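Dihydrofolate reductase (Coxiella burnetii, PDB 3TQA) probably reduces 7,8-dihydrofolate to tetrahydrofolate with NADPH as hydride donor, a key step in folate metabolism that feeds glycine, purine and DNA-precursor synthesis. Local coordinates at residues K136-I141 and F155-R160; K39-G44 and I94-A99. All coordinates share one frame; numbering follows the deposited sequence.

Contact 1 of 2, residues K136-I141 and F155-R160; sequences KITSQI and FLELRR
The carbonyl oxygen of Glu-157 takes the backbone N-H of Thr-138 at 2.8 Å, Glu-157 O to Thr-138 N, and a second, weak bond from Ser-139 N. With CG2 anti to the carbonyl carbon, Thr-138 holds its hydroxyl between backbone N and carbonyl carbon (chi1 56°), which sets OG1 2.8 Å from Glu-157 O and 3.2 Å from Glu-157 OE2. The glutamate chain runs extended past the threonine, and its carboxylate also has a long, weak ion pair with Lys-111. Two residues, Thr-138 and Ser-139, thus stand opposite one: a classic beta bulge in the hairpin of strands 136-143 and 153-159, which closes one edge of the dihydrofolate reductase sheet. Glu-157 N returns a bond to Ser-139 O at 2.8 Å within the bulge; beyond it, paired bonds join Lys-136 to Arg-159 on one side and Ile-141 to Phe-155 on the other.

Because the register slips by one residue, Ile-137 and Gln-140 come out on the same face as Leu-156 and Leu-158. The CD1 methyl of Ile-137 lies 3.6 Å from Leu-158 CG, those two side chains running alongside each other, and 3.7 Å from Leu-156 CD1, where they cross at about a right angle. Gln-140 lays its extended aliphatic part beside Leu-156, CG to CD1 3.7 Å. Thr-138 CG2 comes within 3.7 Å of Arg-159 CB; on the face of Ser-139, Glu-157 and Arg-159, the Phe-155 ring stacks with His-31 of helix 26-36.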
ATOM      1  N   LYS A 136     -10.875  -8.393  11.548  1.00 91.09           N
ATOM      2  CA  LYS A 136     -10.365  -8.982  12.791  1.00 95.58           C
ATOM      3  C   LYS A 136      -8.837  -8.986  12.795  1.00 92.97           C
ATOM      4  O   LYS A 136      -8.209  -9.174  11.753  1.00 88.76           O
ATOM      5  CB  LYS A 136     -10.902 -10.406  12.990  1.00100.27           C
ATOM      6  CG  LYS A 136     -10.644 -11.364  11.828  1.00 97.98           C
ATOM      7  CD  LYS A 136     -11.053 -12.790  12.175  1.00103.94           C
ATOM      8  CE  LYS A 136     -10.832 -13.736  11.003  1.00102.43           C
ATOM      9  NZ  LYS A 136     -11.290 -15.121  11.308  1.00108.94           N
ATOM     10  N   ILE A 137      -8.249  -8.784  13.972  1.00 96.21           N
ATOM     11  CA  ILE A 137      -6.797  -8.710  14.118  1.00 94.86           C
ATOM     12  C   ILE A 137      -6.198 -10.119  14.144  1.00 97.38           C
ATOM     13  O   ILE A 137      -6.539 -10.924  15.013  1.00103.15           O
ATOM     14  CB  ILE A 137      -6.387  -7.973  15.419  1.00 98.39           C
ATOM     15  CG1 ILE A 137      -7.024  -6.579  15.495  1.00 97.32           C
ATOM     16  CG2 ILE A 137      -4.869  -7.858  15.515  1.00 97.39           C
ATOM     17  CD1 ILE A 137      -6.584  -5.631  14.398  1.00 91.34           C
ATOM     18  N   THR A 138      -5.312 -10.407  13.190  1.00 93.81           N
ATOM     19  CA  THR A 138      -4.613 -11.696  13.130  1.00 96.62           C
ATOM     20  C   THR A 138      -3.199 -11.625  13.716  1.00 98.32           C
ATOM     21  O   THR A 138      -2.665 -12.638  14.170  1.00103.10           O
ATOM     22  CB  THR A 138      -4.521 -12.224  11.681  1.00 92.96           C
ATOM     23  OG1 THR A 138      -3.889 -11.245  10.848  1.00 87.21           O
ATOM     24  CG2 THR A 138      -5.907 -12.537  11.134  1.00 92.80           C
ATOM     25  N   SER A 139      -2.594 -10.437  13.695  1.00 95.12           N
ATOM     26  CA  SER A 139      -1.257 -10.235  14.259  1.00 97.10           C
ATOM     27  C   SER A 139      -1.025  -8.768  14.621  1.00 95.26           C
ATOM     28  O   SER A 139      -1.386  -7.870  13.861  1.00 90.36           O
ATOM     29  CB  SER A 139      -0.183 -10.699  13.270  1.00 95.11           C
ATOM     30  OG  SER A 139       1.113 -10.590  13.834  1.00 98.00           O
ATOM     31  N   GLN A 140      -0.420  -8.541  15.787  1.00 99.89           N
ATOM     32  CA  GLN A 140      -0.116  -7.193  16.270  1.00 99.59           C
ATOM     33  C   GLN A 140       1.227  -7.186  17.002  1.00103.71           C
ATOM     34  O   GLN A 140       1.343  -7.726  18.105  1.00109.86           O
ATOM     35  CB  GLN A 140      -1.231  -6.696  17.197  1.00102.48           C
ATOM     36  CG  GLN A 140      -1.067  -5.246  17.658  1.00102.82           C
ATOM     37  CD  GLN A 140      -2.245  -4.733  18.474  1.00106.30           C
ATOM     38  OE1 GLN A 140      -2.375  -3.530  18.703  1.00106.71           O
ATOM     39  NE2 GLN A 140      -3.108  -5.643  18.921  1.00109.69           N
ATOM     40  N   ILE A 141       2.235  -6.576  16.379  1.00100.89           N
ATOM     41  CA  ILE A 141       3.582  -6.496  16.943  1.00104.90           C
ATOM     42  C   ILE A 141       3.982  -5.030  17.115  1.00104.06           C
ATOM     43  O   ILE A 141       4.204  -4.325  16.128  1.00 99.26           O
ATOM     44  CB  ILE A 141       4.619  -7.204  16.038  1.00103.88           C
ATOM     45  CG1 ILE A 141       4.168  -8.631  15.710  1.00104.72           C
ATOM     46  CG2 ILE A 141       5.989  -7.226  16.709  1.00109.38           C
ATOM     47  CD1 ILE A 141       5.135  -9.391  14.822  1.00104.63           C
ATOM     48  N   PHE A 155       3.141  -3.287  13.782  1.00 87.23           N
ATOM     49  CA  PHE A 155       2.755  -4.036  12.588  1.00 83.08           C
ATOM     50  C   PHE A 155       1.420  -4.733  12.826  1.00 83.44           C
ATOM     51  O   PHE A 155       1.361  -5.775  13.483  1.00 87.09           O
ATOM     52  CB  PHE A 155       3.825  -5.064  12.214  1.00 84.32           C
ATOM     53  CG  PHE A 155       5.141  -4.456  11.816  1.00 84.25           C
ATOM     54  CD1 PHE A 155       5.206  -3.500  10.810  1.00 80.11           C
ATOM     55  CD2 PHE A 155       6.320  -4.853  12.433  1.00 89.07           C
ATOM     56  CE1 PHE A 155       6.419  -2.939  10.438  1.00 80.80           C
ATOM     57  CE2 PHE A 155       7.538  -4.299  12.064  1.00 89.84           C
ATOM     58  CZ  PHE A 155       7.587  -3.341  11.064  1.00 85.55           C
ATOM     59  N   LEU A 156       0.353  -4.147  12.284  1.00 80.31           N
ATOM     60  CA  LEU A 156      -1.003  -4.660  12.451  1.00 80.96           C
ATOM     61  C   LEU A 156      -1.437  -5.418  11.198  1.00 77.57           C
ATOM     62  O   LEU A 156      -1.417  -4.866  10.096  1.00 73.42           O
ATOM     63  CB  LEU A 156      -1.966  -3.500  12.722  1.00 80.85           C
ATOM     64  CG  LEU A 156      -3.331  -3.856  13.313  1.00 83.65           C
ATOM     65  CD1 LEU A 156      -3.190  -4.285  14.765  1.00 89.56           C
ATOM     66  CD2 LEU A 156      -4.286  -2.677  13.195  1.00 83.22           C
ATOM     67  N   GLU A 157      -1.822  -6.681  11.376  1.00 80.03           N
ATOM     68  CA  GLU A 157      -2.298  -7.517  10.276  1.00 78.00           C
ATOM     69  C   GLU A 157      -3.772  -7.867  10.489  1.00 79.54           C
ATOM     70  O   GLU A 157      -4.124  -8.500  11.485  1.00 84.09           O
ATOM     71  CB  GLU A 157      -1.462  -8.795  10.184  1.00 80.38           C
ATOM     72  CG  GLU A 157      -1.732  -9.637   8.945  1.00 78.89           C
ATOM     73  CD  GLU A 157      -0.951 -10.937   8.948  1.00 83.08           C
ATOM     74  OE1 GLU A 157       0.292 -10.883   9.061  1.00 84.36           O
ATOM     75  OE2 GLU A 157      -1.578 -12.014   8.834  1.00 85.88           O
ATOM     76  N   LEU A 158      -4.622  -7.455   9.549  1.00 76.43           N
ATOM     77  CA  LEU A 158      -6.064  -7.689   9.642  1.00 78.19           C
ATOM     78  C   LEU A 158      -6.565  -8.584   8.512  1.00 77.07           C
ATOM     79  O   LEU A 158      -6.084  -8.503   7.382  1.00 73.41           O
ATOM     80  CB  LEU A 158      -6.834  -6.364   9.615  1.00 76.97           C
ATOM     81  CG  LEU A 158      -6.575  -5.393  10.772  1.00 79.21           C
ATOM     82  CD1 LEU A 158      -5.343  -4.548  10.501  1.00 76.34           C
ATOM     83  CD2 LEU A 158      -7.785  -4.499  11.008  1.00 80.76           C
ATOM     84  N   ARG A 159      -7.534  -9.434   8.838  1.00 80.86           N
ATOM     85  CA  ARG A 159      -8.216 -10.278   7.862  1.00 80.99           C
ATOM     86  C   ARG A 159      -9.705  -9.964   7.949  1.00 82.75           C
ATOM     87  O   ARG A 159     -10.241  -9.807   9.047  1.00 86.54           O
ATOM     88  CB  ARG A 159      -7.954 -11.755   8.173  1.00 85.27           C
ATOM     89  CG  ARG A 159      -8.534 -12.753   7.168  1.00 86.73           C
ATOM     90  CD  ARG A 159      -7.791 -12.728   5.835  1.00 83.32           C
ATOM     91  NE  ARG A 159      -8.182 -13.844   4.967  1.00 86.09           N
ATOM     92  CZ  ARG A 159      -9.307 -13.908   4.253  1.00 86.76           C
ATOM     93  NH1 ARG A 159     -10.198 -12.917   4.278  1.00 85.40           N
ATOM     94  NH2 ARG A 159      -9.548 -14.980   3.503  1.00 89.38           N
ATOM     95  N   ARG A 160     -10.370  -9.858   6.800  1.00 80.70           N
ATOM     96  CA  ARG A 160     -11.797  -9.528   6.775  1.00 82.86           C
ATOM     97  C   ARG A 160     -12.649 -10.724   7.203  1.00 88.34           C
ATOM     98  O   ARG A 160     -12.366 -11.865   6.839  1.00 89.46           O
ATOM     99  CB  ARG A 160     -12.219  -9.054   5.382  1.00 79.70           C
ATOM    100  CG  ARG A 160     -13.616  -8.446   5.346  1.00 82.15           C
ATOM    101  CD  ARG A 160     -14.079  -8.185   3.928  1.00 80.11           C
ATOM    102  NE  ARG A 160     -13.449  -7.003   3.339  1.00 75.68           N
ATOM    103  CZ  ARG A 160     -13.861  -5.746   3.508  1.00 75.74           C
ATOM    104  NH1 ARG A 160     -14.912  -5.460   4.272  1.00 80.01           N
ATOM    105  NH2 ARG A 160     -13.207  -4.759   2.909  1.00 72.45           N
TER

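Contact 2 of 2, residues K39-G44 and I94-A99; sequences KPIVMG and IIIGGA. With NDP (NADPH dihydro-nicotinamide-adenine-dinucleotide phosphate), chain B.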
ATOM      1  N   LYS A  39       5.775 -10.895  -5.446  1.00 68.51           N
ATOM      2  CA  LYS A  39       4.338 -10.726  -5.667  1.00 65.13           C
ATOM      3  C   LYS A  39       4.050  -9.565  -6.618  1.00 61.78           C
ATOM      4  O   LYS A  39       4.886  -8.673  -6.784  1.00 61.43           O
ATOM      5  CB  LYS A  39       3.609 -10.473  -4.342  1.00 63.05           C
ATOM      6  CG  LYS A  39       3.355 -11.716  -3.496  1.00 66.38           C
ATOM      7  CD  LYS A  39       4.171 -11.716  -2.217  1.00 68.49           C
ATOM      8  CE  LYS A  39       3.730 -12.830  -1.279  1.00 72.01           C
ATOM      9  NZ  LYS A  39       4.242 -12.621   0.102  1.00 73.59           N
ATOM     10  N   PRO A  40       2.860  -9.570  -7.246  1.00 60.07           N
ATOM     11  CA  PRO A  40       2.458  -8.411  -8.039  1.00 57.19           C
ATOM     12  C   PRO A  40       2.082  -7.245  -7.132  1.00 53.79           C
ATOM     13  O   PRO A  40       1.337  -7.433  -6.168  1.00 52.95           O
ATOM     14  CB  PRO A  40       1.228  -8.908  -8.818  1.00 57.35           C
ATOM     15  CG  PRO A  40       1.076 -10.360  -8.496  1.00 60.53           C
ATOM     16  CD  PRO A  40       1.818 -10.611  -7.235  1.00 61.36           C
ATOM     17  N   ILE A  41       2.604  -6.059  -7.436  1.00 52.52           N
ATOM     18  CA  ILE A  41       2.295  -4.855  -6.665  1.00 50.11           C
ATOM     19  C   ILE A  41       1.518  -3.871  -7.544  1.00 48.50           C
ATOM     20  O   ILE A  41       1.979  -3.484  -8.619  1.00 49.38           O
ATOM     21  CB  ILE A  41       3.567  -4.201  -6.047  1.00 50.95           C
ATOM     22  CG1 ILE A  41       4.598  -3.822  -7.116  1.00 52.90           C
ATOM     23  CG2 ILE A  41       4.201  -5.150  -5.034  1.00 52.92           C
ATOM     24  CD1 ILE A  41       5.881  -3.239  -6.549  1.00 54.81           C
ATOM     25  N   VAL A  42       0.323  -3.501  -7.086  1.00 46.89           N
ATOM     26  CA  VAL A  42      -0.561  -2.601  -7.821  1.00 46.07           C
ATOM     27  C   VAL A  42      -0.506  -1.210  -7.195  1.00 45.38           C
ATOM     28  O   VAL A  42      -0.748  -1.057  -5.997  1.00 44.90           O
ATOM     29  CB  VAL A  42      -2.015  -3.112  -7.802  1.00 45.82           C
ATOM     30  CG1 VAL A  42      -2.946  -2.120  -8.488  1.00 45.97           C
ATOM     31  CG2 VAL A  42      -2.110  -4.474  -8.469  1.00 47.10           C
ATOM     32  N   MET A  43      -0.193  -0.203  -8.006  1.00 45.97           N
ATOM     33  CA  MET A  43      -0.084   1.173  -7.521  1.00 46.24           C
ATOM     34  C   MET A  43      -0.745   2.164  -8.472  1.00 47.32           C
ATOM     35  O   MET A  43      -0.946   1.869  -9.648  1.00 48.02           O
ATOM     36  CB  MET A  43       1.389   1.549  -7.322  1.00 47.17           C
ATOM     37  CG  MET A  43       2.183   1.722  -8.616  1.00 48.64           C
ATOM     38  SD  MET A  43       3.968   1.733  -8.360  1.00 50.02           S
ATOM     39  CE  MET A  43       4.251   0.012  -7.944  1.00 49.55           C
ATOM     40  N   GLY A  44      -1.085   3.339  -7.947  1.00 48.28           N
ATOM     41  CA  GLY A  44      -1.560   4.450  -8.767  1.00 50.31           C
ATOM     42  C   GLY A  44      -0.389   5.137  -9.444  1.00 52.20           C
ATOM     43  O   GLY A  44       0.759   4.975  -9.026  1.00 51.93           O
ATOM     44  N   ILE A  94      -1.032  -7.475  -4.108  1.00 52.54           N
ATOM     45  CA  ILE A  94      -0.732  -6.471  -3.091  1.00 51.22           C
ATOM     46  C   ILE A  94      -0.988  -5.067  -3.629  1.00 49.11           C
ATOM     47  O   ILE A  94      -0.366  -4.647  -4.603  1.00 48.75           O
ATOM     48  CB  ILE A  94       0.729  -6.586  -2.612  1.00 52.60           C
ATOM     49  CG1 ILE A  94       0.968  -7.961  -1.983  1.00 55.50           C
ATOM     50  CG2 ILE A  94       1.056  -5.489  -1.607  1.00 51.76           C
ATOM     51  CD1 ILE A  94       2.374  -8.162  -1.470  1.00 58.07           C
ATOM     52  N   ILE A  95      -1.913  -4.353  -2.987  1.00 48.48           N
ATOM     53  CA  ILE A  95      -2.226  -2.971  -3.338  1.00 47.34           C
ATOM     54  C   ILE A  95      -1.417  -2.055  -2.428  1.00 47.54           C
ATOM     55  O   ILE A  95      -1.544  -2.132  -1.205  1.00 48.23           O
ATOM     56  CB  ILE A  95      -3.725  -2.650  -3.146  1.00 47.61           C
ATOM     57  CG1 ILE A  95      -4.613  -3.717  -3.805  1.00 48.42           C
ATOM     58  CG2 ILE A  95      -4.045  -1.270  -3.700  1.00 47.08           C
ATOM     59  CD1 ILE A  95      -4.332  -3.946  -5.268  1.00 48.27           C
ATOM     60  N   ILE A  96      -0.593  -1.190  -3.018  1.00 47.42           N
ATOM     61  CA  ILE A  96       0.318  -0.349  -2.236  1.00 48.29           C
ATOM     62  C   ILE A  96      -0.059   1.132  -2.216  1.00 48.77           C
ATOM     63  O   ILE A  96       0.652   1.926  -1.617  1.00 49.87           O
ATOM     64  CB  ILE A  96       1.793  -0.508  -2.694  1.00 49.09           C
ATOM     65  CG1 ILE A  96       2.009   0.032  -4.111  1.00 48.86           C
ATOM     66  CG2 ILE A  96       2.219  -1.970  -2.615  1.00 49.83           C
ATOM     67  CD1 ILE A  96       3.469   0.156  -4.490  1.00 50.16           C
ATOM     68  N   GLY A  97      -1.167   1.504  -2.856  1.00 48.64           N
ATOM     69  CA  GLY A  97      -1.646   2.889  -2.814  1.00 50.08           C
ATOM     70  C   GLY A  97      -1.793   3.502  -4.194  1.00 50.53           C
ATOM     71  O   GLY A  97      -1.602   2.816  -5.193  1.00 49.93           O
ATOM     72  N   GLY A  98      -2.122   4.790  -4.276  1.00 52.56           N
ATOM     73  CA  GLY A  98      -2.259   5.685  -3.123  1.00 54.55           C
ATOM     74  C   GLY A  98      -3.669   5.767  -2.564  1.00 55.72           C
ATOM     75  O   GLY A  98      -4.393   4.771  -2.533  1.00 54.51           O
ATOM     76  N   ALA A  99      -4.051   6.969  -2.132  1.00 58.81           N
ATOM     77  CA  ALA A  99      -5.332   7.203  -1.459  1.00 61.12           C
ATOM     78  C   ALA A  99      -6.537   6.791  -2.303  1.00 61.15           C
ATOM     79  O   ALA A  99      -7.463   6.155  -1.799  1.00 61.47           O
ATOM     80  CB  ALA A  99      -5.456   8.673  -1.054  1.00 65.39           C
TER
HETATM   81  PA  NDP B1001      -2.397   7.710  -6.224  1.00 60.46           P
HETATM   82  O1A NDP B1001      -3.691   7.123  -5.715  1.00 60.71           O
HETATM   83  O2A NDP B1001      -1.092   7.002  -5.976  1.00 60.64           O
HETATM   84  O5B NDP B1001      -2.527   7.878  -7.809  1.00 59.66           O
HETATM   85  C5B NDP B1001      -3.530   8.714  -8.378  1.00 58.82           C
HETATM   86  C4B NDP B1001      -3.471   8.496  -9.879  1.00 58.12           C
HETATM   87  O4B NDP B1001      -3.581   7.097 -10.159  1.00 57.86           O
HETATM   88  C3B NDP B1001      -4.590   9.173 -10.651  1.00 57.81           C
HETATM   89  O3B NDP B1001      -4.250  10.514 -11.013  1.00 57.87           O
HETATM   90  C2B NDP B1001      -4.729   8.254 -11.841  1.00 57.42           C
HETATM   91  O2B NDP B1001      -3.680   8.475 -12.778  1.00 57.15           O
HETATM   92  C1B NDP B1001      -4.479   6.878 -11.251  1.00 57.28           C
HETATM   93  N9A NDP B1001      -5.713   6.202 -10.779  1.00 56.77           N
HETATM   94  C8A NDP B1001      -6.133   6.098  -9.501  1.00 56.83           C
HETATM   95  N7A NDP B1001      -7.299   5.402  -9.431  1.00 56.81           N
HETATM   96  C5A NDP B1001      -7.635   5.041 -10.680  1.00 56.53           C
HETATM   97  C6A NDP B1001      -8.742   4.291 -11.318  1.00 56.69           C
HETATM   98  N6A NDP B1001      -9.752   3.771 -10.584  1.00 57.28           N
HETATM   99  N1A NDP B1001      -8.712   4.140 -12.662  1.00 56.41           N
HETATM  100  C2A NDP B1001      -7.716   4.648 -13.415  1.00 56.59           C
HETATM  101  N3A NDP B1001      -6.682   5.341 -12.895  1.00 56.45           N
HETATM  102  C4A NDP B1001      -6.584   5.567 -11.564  1.00 56.45           C
HETATM  103  O3  NDP B1001      -2.269   9.253  -5.761  1.00 61.90           O
HETATM  104  PN  NDP B1001      -2.447   9.755  -4.241  1.00 63.04           P
HETATM  105  O1N NDP B1001      -3.783   9.288  -3.710  1.00 62.80           O
HETATM  106  O2N NDP B1001      -2.115  11.227  -4.219  1.00 63.70           O
HETATM  107  O5D NDP B1001      -1.280   8.969  -3.460  1.00 64.22           O
HETATM  108  C5D NDP B1001       0.083   9.394  -3.498  1.00 65.08           C
HETATM  109  C4D NDP B1001       0.491   9.860  -2.106  1.00 65.86           C
HETATM  110  O4D NDP B1001       0.262   8.804  -1.164  1.00 66.29           O
HETATM  111  C3D NDP B1001       1.968  10.218  -2.021  1.00 66.29           C
HETATM  112  O3D NDP B1001       2.144  11.389  -1.220  1.00 66.67           O
HETATM  113  C2D NDP B1001       2.612   9.022  -1.349  1.00 66.53           C
HETATM  114  O2D NDP B1001       3.735   9.404  -0.545  1.00 66.98           O
HETATM  115  C1D NDP B1001       1.482   8.446  -0.506  1.00 66.49           C
HETATM  116  N1N NDP B1001       1.598   6.991  -0.355  1.00 66.59           N
HETATM  117  C2N NDP B1001       1.867   6.503   0.869  1.00 66.87           C
HETATM  118  C3N NDP B1001       1.995   5.140   1.105  1.00 66.97           C
HETATM  119  C7N NDP B1001       2.297   4.617   2.480  1.00 67.26           C
HETATM  120  O7N NDP B1001       2.403   3.412   2.656  1.00 67.43           O
HETATM  121  N7N NDP B1001       2.442   5.483   3.484  1.00 67.08           N
HETATM  122  C4N NDP B1001       1.821   4.212  -0.065  1.00 66.86           C
HETATM  123  C5N NDP B1001       1.531   4.820  -1.354  1.00 66.64           C
HETATM  124  C6N NDP B1001       1.430   6.204  -1.436  1.00 66.65           C
HETATM  125  P2B NDP B1001      -3.765   9.469 -14.034  1.00 56.67           P
HETATM  126  O1X NDP B1001      -3.869  10.830 -13.395  1.00 57.28           O
HETATM  127  O2X NDP B1001      -2.460   9.230 -14.751  1.00 56.96           O
HETATM  128  O3X NDP B1001      -4.990   9.012 -14.788  1.00 56.59           O
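Met-43 and Ile-96 lie side by side and point the same way, touching at two places: the methyl CE of Met-43 meets CD1 of Ile-96 at 3.5 Å, and Met-43 CB sits 3.6 Å from Ile-96 CG1. Met-43 starts with CG between backbone N and carbonyl carbon (chi1 71°) and bends at its last torsion, which folds CE back onto the isoleucine tip. Val-42 and Ile-95 are likewise parallel neighbours, on the other face of the sheet. Here a single methyl does the work: Ile-95 CD1 approaches Val-42 CB to 3.5 Å and is also near both valine methyls. At the start of the strands Lys-39 crosses Ile-94 at a slant, its CB 3.9 Å from Ile-94 CD1.

Between these two layers of side chains the strands run parallel. Val-42 is gripped from both ends, its N bonded to Ile-94 O at 2.8 Å and its O receiving Ile-96 N in an almost straight bond (175°). Past Ile-96 the pattern changes to glycines: Gly-44 N reaches a lone pair of Gly-97 O in the carbonyl plane, at 2.9 Å, though bent at the hydrogen (145°), and a cis peptide joins Gly-97 to Gly-98, the cis Gly-Gly familiar from dihydrofolate reductases. Both strands end here at N-caps, Gly-44 and Gly-98, beside NADPH. Gly-98 N and Ala-99 N make weak bonds to its phosphate oxygens, the latter 2.8 Å from O1N, and Ile-96 O lies 3.0 Å from the nicotinamide C4N.

Strand 59-63 borders strand 40-44 and strand 2-10 borders strand 92-97, while helix 26-36 covers the Ile-41, Ile-94 and Ile-96 face, with Phe-32 resting on Ile-96.

Both contacts belong to the same eight-stranded mixed sheet but occupy different parts of it. Contact 2 pairs strands 40-44 and 92-97 near the middle, whereas contact 1 pairs 153-159 with one of the two outermost strands, 136-143. Strands 2-10 and 111-117 lie between them, so the centres are 19 Å apart and the nearest atoms about 10 Å, with no touch. Along the chain contact 2 is complete before contact 1 begins. The central parallel pair leads, just past its C-terminal end, into the cofactor-binding Gly-98 and Ala-99; the antiparallel hairpin finishes the sheet at one edge, on the protein surface. Helix 26-36 packs against both contacts.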